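Local coordinates for DUF1904 domain-containing protein (Sebaldella termitidis, PDB 4M1A), which is of unknown function but belongs to the MIF clan of alpha/beta proteins and assembles as a trimer, at residues A[9-14]-A[38-43]; A[19-24]-A[75-80]; A[55-60]-A[88-93]. All coordinates share one frame; numbering follows the deposited sequence.

The three contacts lie within one alpha/beta domain, their centres about 12 to 15 Å apart. Contact 1 sets the start of helix 11-17 against strand 37-47, contact 2 packs helix 21-29 against helix 67-82, and contact 3 pairs strand 56-62 with strand 89-95 in the same mixed sheet that holds strand 37-47. Contact 1 closes before contact 3 opens along the chain, whereas contact 2 interleaves with both. Phe-38 touches Leu-21 and Ala-22, and Phe-77 reaches Ile-58, Val-60 and Ile-91, so the helix pair of contact 2 joins both parts of the sheet. Contacts 1 and 3 both border neighbouring subunits of the trimer, across which the sheet continues.

Contact 1 of 3, residues A[9-14]-A[38-43]; sequences AEKEKV and FEYVET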
# COMPACT_ATOMS: atom_id res chain seq x y z
N ALA A 9 0.46 12.23 -8.47
CA ALA A 9 -0.21 13.05 -9.48
C ALA A 9 -1.34 13.77 -8.83
O ALA A 9 -1.94 13.29 -7.89
CB ALA A 9 -0.76 12.14 -10.64
N GLU A 10 -1.76 14.88 -9.43
CA GLU A 10 -2.97 15.59 -8.99
C GLU A 10 -4.19 14.73 -9.13
O GLU A 10 -4.35 14.01 -10.11
CB GLU A 10 -3.13 16.87 -9.86
CG GLU A 10 -2.15 17.98 -9.51
CD GLU A 10 -1.14 18.29 -10.60
OE1 GLU A 10 -0.40 17.36 -11.03
OE2 GLU A 10 -1.08 19.47 -11.04
N LYS A 11 -5.10 14.84 -8.15
CA LYS A 11 -6.32 14.06 -8.09
C LYS A 11 -7.15 14.18 -9.36
O LYS A 11 -7.68 13.19 -9.88
CB LYS A 11 -7.10 14.48 -6.88
CG LYS A 11 -8.34 13.69 -6.61
CD LYS A 11 -9.14 14.19 -5.37
CE LYS A 11 -8.45 13.83 -4.07
NZ LYS A 11 -8.81 14.65 -2.85
N GLU A 12 -7.30 15.40 -9.86
CA GLU A 12 -8.09 15.56 -11.09
C GLU A 12 -7.46 14.90 -12.30
O GLU A 12 -8.24 14.43 -13.16
CB GLU A 12 -8.31 17.06 -11.38
CG GLU A 12 -9.04 17.38 -12.68
CD GLU A 12 -8.89 18.90 -12.97
OE1 GLU A 12 -8.92 19.67 -11.98
OE2 GLU A 12 -8.61 19.30 -14.13
N LYS A 13 -6.12 14.88 -12.37
CA LYS A 13 -5.35 14.17 -13.45
C LYS A 13 -5.57 12.65 -13.38
O LYS A 13 -5.77 11.98 -14.43
CB LYS A 13 -3.88 14.56 -13.50
CG LYS A 13 -3.62 16.07 -13.68
CD LYS A 13 -4.37 16.53 -14.93
CE LYS A 13 -3.91 17.94 -15.36
NZ LYS A 13 -5.09 18.81 -15.52
N VAL A 14 -5.65 12.11 -12.14
CA VAL A 14 -6.00 10.69 -11.97
C VAL A 14 -7.41 10.40 -12.48
O VAL A 14 -7.74 9.40 -13.20
CB VAL A 14 -5.80 10.25 -10.50
CG1 VAL A 14 -6.17 8.78 -10.37
CG2 VAL A 14 -4.38 10.52 -10.09
N PHE A 38 -9.87 2.12 -9.85
CA PHE A 38 -8.83 3.12 -9.95
C PHE A 38 -8.91 4.02 -8.74
O PHE A 38 -10.03 4.52 -8.40
CB PHE A 38 -9.00 3.95 -11.20
CG PHE A 38 -9.14 3.15 -12.45
CD1 PHE A 38 -8.01 2.76 -13.17
CD2 PHE A 38 -10.40 2.75 -12.88
CE1 PHE A 38 -8.15 1.98 -14.33
CE2 PHE A 38 -10.53 2.00 -14.03
CZ PHE A 38 -9.39 1.60 -14.72
N GLU A 39 -7.76 4.29 -8.16
CA GLU A 39 -7.68 5.24 -7.03
C GLU A 39 -6.59 6.23 -7.18
O GLU A 39 -5.48 5.91 -7.63
CB GLU A 39 -7.32 4.47 -5.77
CG GLU A 39 -8.32 3.52 -5.36
CD GLU A 39 -7.75 2.59 -4.27
OE1 GLU A 39 -7.57 3.11 -3.12
OE2 GLU A 39 -7.52 1.38 -4.58
N TYR A 40 -6.85 7.44 -6.74
CA TYR A 40 -5.85 8.39 -6.32
C TYR A 40 -5.51 8.07 -4.85
O TYR A 40 -6.43 7.93 -4.03
CB TYR A 40 -6.46 9.81 -6.39
CG TYR A 40 -5.71 10.86 -5.64
CD1 TYR A 40 -4.67 11.54 -6.21
CD2 TYR A 40 -6.06 11.22 -4.33
CE1 TYR A 40 -3.99 12.51 -5.51
CE2 TYR A 40 -5.35 12.21 -3.63
CZ TYR A 40 -4.39 12.89 -4.24
OH TYR A 40 -3.68 13.89 -3.59
N VAL A 41 -4.24 7.97 -4.53
CA VAL A 41 -3.78 7.72 -3.16
C VAL A 41 -3.16 9.02 -2.62
O VAL A 41 -2.30 9.58 -3.27
CB VAL A 41 -2.72 6.58 -3.07
CG1 VAL A 41 -2.47 6.31 -1.60
CG2 VAL A 41 -3.28 5.35 -3.80
N GLU A 42 -3.61 9.48 -1.47
CA GLU A 42 -3.17 10.72 -0.88
C GLU A 42 -1.85 10.48 -0.15
O GLU A 42 -1.75 9.81 0.93
CB GLU A 42 -4.20 11.24 0.06
CG GLU A 42 -3.78 12.55 0.73
CD GLU A 42 -3.53 13.64 -0.28
OE1 GLU A 42 -4.49 13.91 -1.02
OE2 GLU A 42 -2.39 14.15 -0.32
N THR A 43 -0.83 11.02 -0.77
CA THR A 43 0.54 10.96 -0.24
C THR A 43 1.29 12.23 -0.58
O THR A 43 0.88 12.99 -1.47
CB THR A 43 1.42 9.72 -0.68
OG1 THR A 43 2.04 9.94 -1.95
CG2 THR A 43 0.66 8.43 -0.69
O HOH W 1 -7.27 13.48 -0.64
O HOH W 2 -4.30 16.33 -5.66
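Lys-11 lays its aliphatic chain over one face of the Tyr-40 ring, the two side chains crossing at about a right angle. CB sits over the ring centre, a CH-pi contact with Lys-11 CB 3.9 Å from the Tyr-40 centroid. The chain then bends at chi3 (-73°), which brings Lys-11 CE to 3.5 Å from Tyr-40 CE2. Tyr-40 itself has CG anti to its backbone N (chi1 163°), pointing the ring at the helix start, where Ala-9 O meets the ring edge in plane, 3.2 Å from Tyr-40 CE1. Val-14, one helical turn beyond the N-cap residue Glu-10, touches the same edge with CG2, 4.0 Å from Tyr-40 CD1, while its CG1 rests on the strand backbone.

The polar ends gather round Glu-42 OE1. Tyr-40 OH donates to Glu-42 OE1 (2.7 Å), arriving from above the carboxylate plane. One water links Lys-11 NZ to the same OE1, and a second links Lys-11 N to Tyr-40 OH. No direct hydrogen bond spans the segments: CH-pi and apolar contact with the tyrosine, and water, join helix start to strand, and the water-bridged opposite charges of Lys-11 and Glu-42 probably add a modest attraction.

Contact 2 of 3, residues A[19-24]-A[75-80]; sequences AGLADE and ALFTER
Leu-21 and Leu-76 reach out from facing helices and overlap antiparallel, methyl beside methyl, and apolar contact dominates. Leu-21 CD1 lies 3.9 Å from Leu-76 CD2 and meets the edge of the Phe-77 ring near its plane, 4.1 Å from Phe-77 CE1. Leu-21 CD2 lies equally near that CE1, so the fork of the leucine sits against one corner of the ring. CG of Leu-21 is anti to the backbone N (chi1 -170°), and chi2 (54°) then sets the two methyls against helix 67-82. Phe-77 continues inward to Ile-58, Val-60 and Ile-91 of the sheet and meets Phe-17 edge to face.

Charged side chains line the outer side. Leu-76 CD1 covers one face of the Arg-80 guanidinium, 4.0 Å above its plane, and Arg-80 NH1 is 4.1 Å from Leu-21 CD1. Glu-24, bent at chi2 (72°), crosses Leu-76 at a slant, its OE2 4.0 Å from Leu-76 CD2; Glu-24 OE2 faces Arg-80 NH2 without contact, at 5.9 Å. An alanine in place of Glu-24 would probably leave the Leu-76 methyls less covered and Arg-80 without this nearby opposite charge.

Helix 67-82, the connection of a beta-alpha-beta unit, packs beside helix 21-29 on one sheet face, consistent with the MIF clan.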
# COMPACT_ATOMS: atom_id res chain seq x y z
N ALA A 19 -10.59 8.05 -17.88
CA ALA A 19 -11.64 8.15 -18.97
C ALA A 19 -11.32 7.10 -20.01
O ALA A 19 -10.26 7.12 -20.62
CB ALA A 19 -11.64 9.56 -19.57
N GLY A 20 -12.26 6.19 -20.22
CA GLY A 20 -12.13 5.10 -21.22
C GLY A 20 -11.18 3.97 -20.84
O GLY A 20 -10.99 3.01 -21.61
N LEU A 21 -10.54 4.10 -19.65
CA LEU A 21 -9.35 3.30 -19.38
C LEU A 21 -9.71 1.85 -19.12
O LEU A 21 -8.99 0.94 -19.57
CB LEU A 21 -8.55 3.85 -18.16
CG LEU A 21 -7.18 3.22 -17.93
CD1 LEU A 21 -6.27 3.27 -19.19
CD2 LEU A 21 -6.57 4.01 -16.80
N ALA A 22 -10.81 1.61 -18.45
CA ALA A 22 -11.17 0.23 -18.12
C ALA A 22 -11.54 -0.55 -19.38
O ALA A 22 -11.30 -1.72 -19.42
CB ALA A 22 -12.31 0.17 -17.16
N ASP A 23 -12.16 0.11 -20.39
CA ASP A 23 -12.37 -0.54 -21.72
C ASP A 23 -11.07 -1.01 -22.29
O ASP A 23 -10.94 -2.16 -22.73
CB ASP A 23 -12.94 0.46 -22.74
CG ASP A 23 -14.23 1.08 -22.29
OD1 ASP A 23 -15.03 0.31 -21.66
OD2 ASP A 23 -14.43 2.34 -22.62
N GLU A 24 -10.09 -0.12 -22.39
CA GLU A 24 -8.82 -0.50 -22.99
C GLU A 24 -8.13 -1.56 -22.20
O GLU A 24 -7.56 -2.53 -22.71
CB GLU A 24 -7.87 0.71 -23.04
CG GLU A 24 -6.44 0.34 -23.47
CD GLU A 24 -6.25 -0.03 -24.95
OE1 GLU A 24 -7.21 -0.44 -25.67
OE2 GLU A 24 -5.10 0.04 -25.36
N ALA A 75 3.16 0.26 -21.22
CA ALA A 75 3.35 1.21 -22.33
C ALA A 75 2.20 2.22 -22.38
O ALA A 75 2.42 3.41 -22.55
CB ALA A 75 3.52 0.43 -23.66
N LEU A 76 0.99 1.72 -22.23
CA LEU A 76 -0.24 2.52 -22.29
C LEU A 76 -0.21 3.59 -21.17
O LEU A 76 -0.40 4.77 -21.40
CB LEU A 76 -1.43 1.67 -22.13
CG LEU A 76 -2.79 2.42 -22.19
CD1 LEU A 76 -3.03 3.18 -23.51
CD2 LEU A 76 -3.95 1.51 -21.84
N PHE A 77 0.08 3.13 -19.96
CA PHE A 77 0.09 4.06 -18.83
C PHE A 77 1.16 5.12 -19.01
O PHE A 77 0.90 6.32 -18.72
CB PHE A 77 0.29 3.29 -17.50
CG PHE A 77 -0.90 2.53 -16.98
CD1 PHE A 77 -2.10 2.42 -17.62
CD2 PHE A 77 -0.77 1.79 -15.76
CE1 PHE A 77 -3.16 1.72 -17.06
CE2 PHE A 77 -1.80 1.09 -15.26
CZ PHE A 77 -3.00 1.02 -15.89
N THR A 78 2.33 4.75 -19.49
CA THR A 78 3.43 5.63 -19.64
C THR A 78 3.14 6.66 -20.70
O THR A 78 3.31 7.84 -20.46
CB THR A 78 4.73 4.90 -19.94
OG1 THR A 78 4.95 3.93 -18.87
CG2 THR A 78 5.92 5.83 -20.02
N GLU A 79 2.63 6.20 -21.81
CA GLU A 79 2.23 7.11 -22.92
C GLU A 79 1.17 8.12 -22.51
O GLU A 79 1.31 9.32 -22.83
CB GLU A 79 1.72 6.30 -24.12
CG GLU A 79 2.84 5.67 -24.90
CD GLU A 79 2.33 4.76 -26.06
OE1 GLU A 79 1.10 4.47 -26.16
OE2 GLU A 79 3.20 4.34 -26.87
N ARG A 80 0.16 7.70 -21.79
CA ARG A 80 -0.87 8.57 -21.31
C ARG A 80 -0.35 9.64 -20.34
O ARG A 80 -0.66 10.85 -20.51
CB ARG A 80 -2.05 7.79 -20.72
CG ARG A 80 -2.89 6.98 -21.71
CD ARG A 80 -3.75 7.94 -22.60
NE ARG A 80 -4.45 7.19 -23.64
CZ ARG A 80 -5.48 6.39 -23.39
NH1 ARG A 80 -5.95 6.18 -22.13
NH2 ARG A 80 -6.02 5.77 -24.41

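Contact 3 of 3, residues A[55-60]-A[88-93]; sequences LVFIEV and IVTIVF
Phe-57 meets Thr-90 and Val-92 obliquely on the paired strand: Thr-90 CG2 lies 3.7 Å from Phe-57 CD2, and Val-92 CG2 closes on CZ. At the edge, in the ring plane, is Glu-59 CG of its own strand, and His-3 of the third subunit packs against the same ring edge to face. In Phe-57, chi1 (-171°) puts CG anti to the backbone N, and chi2 (-79°) turns the ring so that CD2, CE2 and CZ meet Thr-90 and Val-92. The Phe-93 ring belongs to the other face of the sheet. It lies beside Val-60, pointing the same way, with Val-60 CB 3.6 Å from Phe-93 CD2 and Val-60 CG2 off-centre, 4.3 Å from the Phe-93 centroid. Trp-62 meets this ring as well.

On the Phe-93 face Ile-58 CD1 touches Val-89 CG1 at 4.1 Å; at the start of the pairing Leu-55 CD1 comes within 3.6 Å of Thr-90 OG1. Five backbone hydrogen bonds tie the parallel strands in register, from Val-56 N to Ile-88 O (2.8 Å) through to Val-60 N with Val-92 O (2.9 Å), helped by CA-H...O contacts.

Glu-59 is buried, and its carboxylate is met by Arg-7 and by Arg-5 of the third subunit. Backbone bonds thus hold two parallel strands of a beta-alpha-beta unit under mostly apolar side chains, and the one buried acid is probably kept ionised by its arginines.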
# COMPACT_ATOMS: atom_id res chain seq x y z
N LEU A 55 7.43 11.33 -8.30
CA LEU A 55 7.25 10.86 -9.66
C LEU A 55 5.78 10.47 -9.76
O LEU A 55 5.10 10.54 -8.76
CB LEU A 55 8.21 9.73 -9.88
CG LEU A 55 8.10 8.33 -9.25
CD1 LEU A 55 9.51 7.75 -9.28
CD2 LEU A 55 7.62 8.31 -7.82
N VAL A 56 5.31 9.96 -10.88
CA VAL A 56 3.97 9.36 -10.94
C VAL A 56 4.22 7.86 -10.72
O VAL A 56 5.04 7.25 -11.43
CB VAL A 56 3.26 9.60 -12.24
CG1 VAL A 56 1.95 8.84 -12.21
CG2 VAL A 56 3.07 11.11 -12.37
N PHE A 57 3.69 7.34 -9.62
CA PHE A 57 3.91 5.93 -9.24
C PHE A 57 2.57 5.17 -9.24
O PHE A 57 1.63 5.53 -8.52
CB PHE A 57 4.59 5.86 -7.85
CG PHE A 57 5.04 4.49 -7.47
CD1 PHE A 57 4.18 3.56 -6.99
CD2 PHE A 57 6.40 4.16 -7.48
CE1 PHE A 57 4.60 2.28 -6.65
CE2 PHE A 57 6.82 2.89 -7.07
CZ PHE A 57 5.92 1.98 -6.66
N ILE A 58 2.50 4.13 -10.07
CA ILE A 58 1.33 3.39 -10.33
C ILE A 58 1.50 1.96 -9.91
O ILE A 58 2.49 1.28 -10.31
CB ILE A 58 0.89 3.46 -11.81
CG1 ILE A 58 0.78 4.88 -12.23
CG2 ILE A 58 -0.47 2.70 -12.04
CD1 ILE A 58 0.69 5.08 -13.75
N GLU A 59 0.57 1.50 -9.05
CA GLU A 59 0.54 0.08 -8.65
C GLU A 59 -0.63 -0.59 -9.35
O GLU A 59 -1.71 0.02 -9.44
CB GLU A 59 0.38 -0.04 -7.13
CG GLU A 59 1.52 0.53 -6.37
CD GLU A 59 1.27 0.90 -4.88
OE1 GLU A 59 0.21 1.56 -4.56
OE2 GLU A 59 2.25 0.61 -4.10
N VAL A 60 -0.43 -1.80 -9.86
CA VAL A 60 -1.48 -2.60 -10.46
C VAL A 60 -1.56 -3.88 -9.62
O VAL A 60 -0.62 -4.71 -9.65
CB VAL A 60 -1.14 -2.96 -11.90
CG1 VAL A 60 -2.18 -3.87 -12.48
CG2 VAL A 60 -1.03 -1.66 -12.73
N ILE A 88 8.99 11.23 -14.05
CA ILE A 88 9.21 9.83 -14.28
C ILE A 88 7.84 9.11 -13.98
O ILE A 88 7.08 9.53 -13.07
CB ILE A 88 10.26 9.33 -13.28
CG1 ILE A 88 11.67 9.93 -13.57
CG2 ILE A 88 10.33 7.83 -13.23
CD1 ILE A 88 12.61 9.66 -12.40
N VAL A 89 7.51 8.12 -14.80
CA VAL A 89 6.34 7.30 -14.59
C VAL A 89 6.81 5.92 -14.22
O VAL A 89 7.53 5.27 -15.01
CB VAL A 89 5.42 7.21 -15.84
CG1 VAL A 89 4.21 6.39 -15.49
CG2 VAL A 89 4.99 8.61 -16.25
N THR A 90 6.54 5.51 -12.98
CA THR A 90 6.96 4.20 -12.47
C THR A 90 5.74 3.33 -12.22
O THR A 90 4.71 3.83 -11.72
CB THR A 90 7.80 4.39 -11.18
OG1 THR A 90 9.00 5.04 -11.57
CG2 THR A 90 8.11 3.07 -10.54
N ILE A 91 5.81 2.05 -12.65
CA ILE A 91 4.71 1.12 -12.58
C ILE A 91 5.14 -0.19 -11.97
O ILE A 91 6.18 -0.76 -12.39
CB ILE A 91 4.10 0.84 -13.94
CG1 ILE A 91 3.77 2.14 -14.64
CG2 ILE A 91 2.80 0.08 -13.78
CD1 ILE A 91 3.50 1.94 -16.09
N VAL A 92 4.44 -0.64 -10.92
CA VAL A 92 4.73 -1.90 -10.32
C VAL A 92 3.53 -2.80 -10.40
O VAL A 92 2.44 -2.40 -10.01
CB VAL A 92 5.17 -1.69 -8.85
CG1 VAL A 92 5.72 -3.00 -8.32
CG2 VAL A 92 6.27 -0.62 -8.83
N PHE A 93 3.71 -4.04 -10.86
CA PHE A 93 2.64 -5.01 -10.86
C PHE A 93 2.77 -5.92 -9.62
O PHE A 93 3.86 -6.44 -9.36
CB PHE A 93 2.67 -5.84 -12.12
CG PHE A 93 2.28 -5.02 -13.37
CD1 PHE A 93 3.19 -4.22 -13.98
CD2 PHE A 93 1.00 -5.06 -13.83
CE1 PHE A 93 2.83 -3.45 -15.10
CE2 PHE A 93 0.63 -4.29 -14.95
CZ PHE A 93 1.54 -3.48 -15.53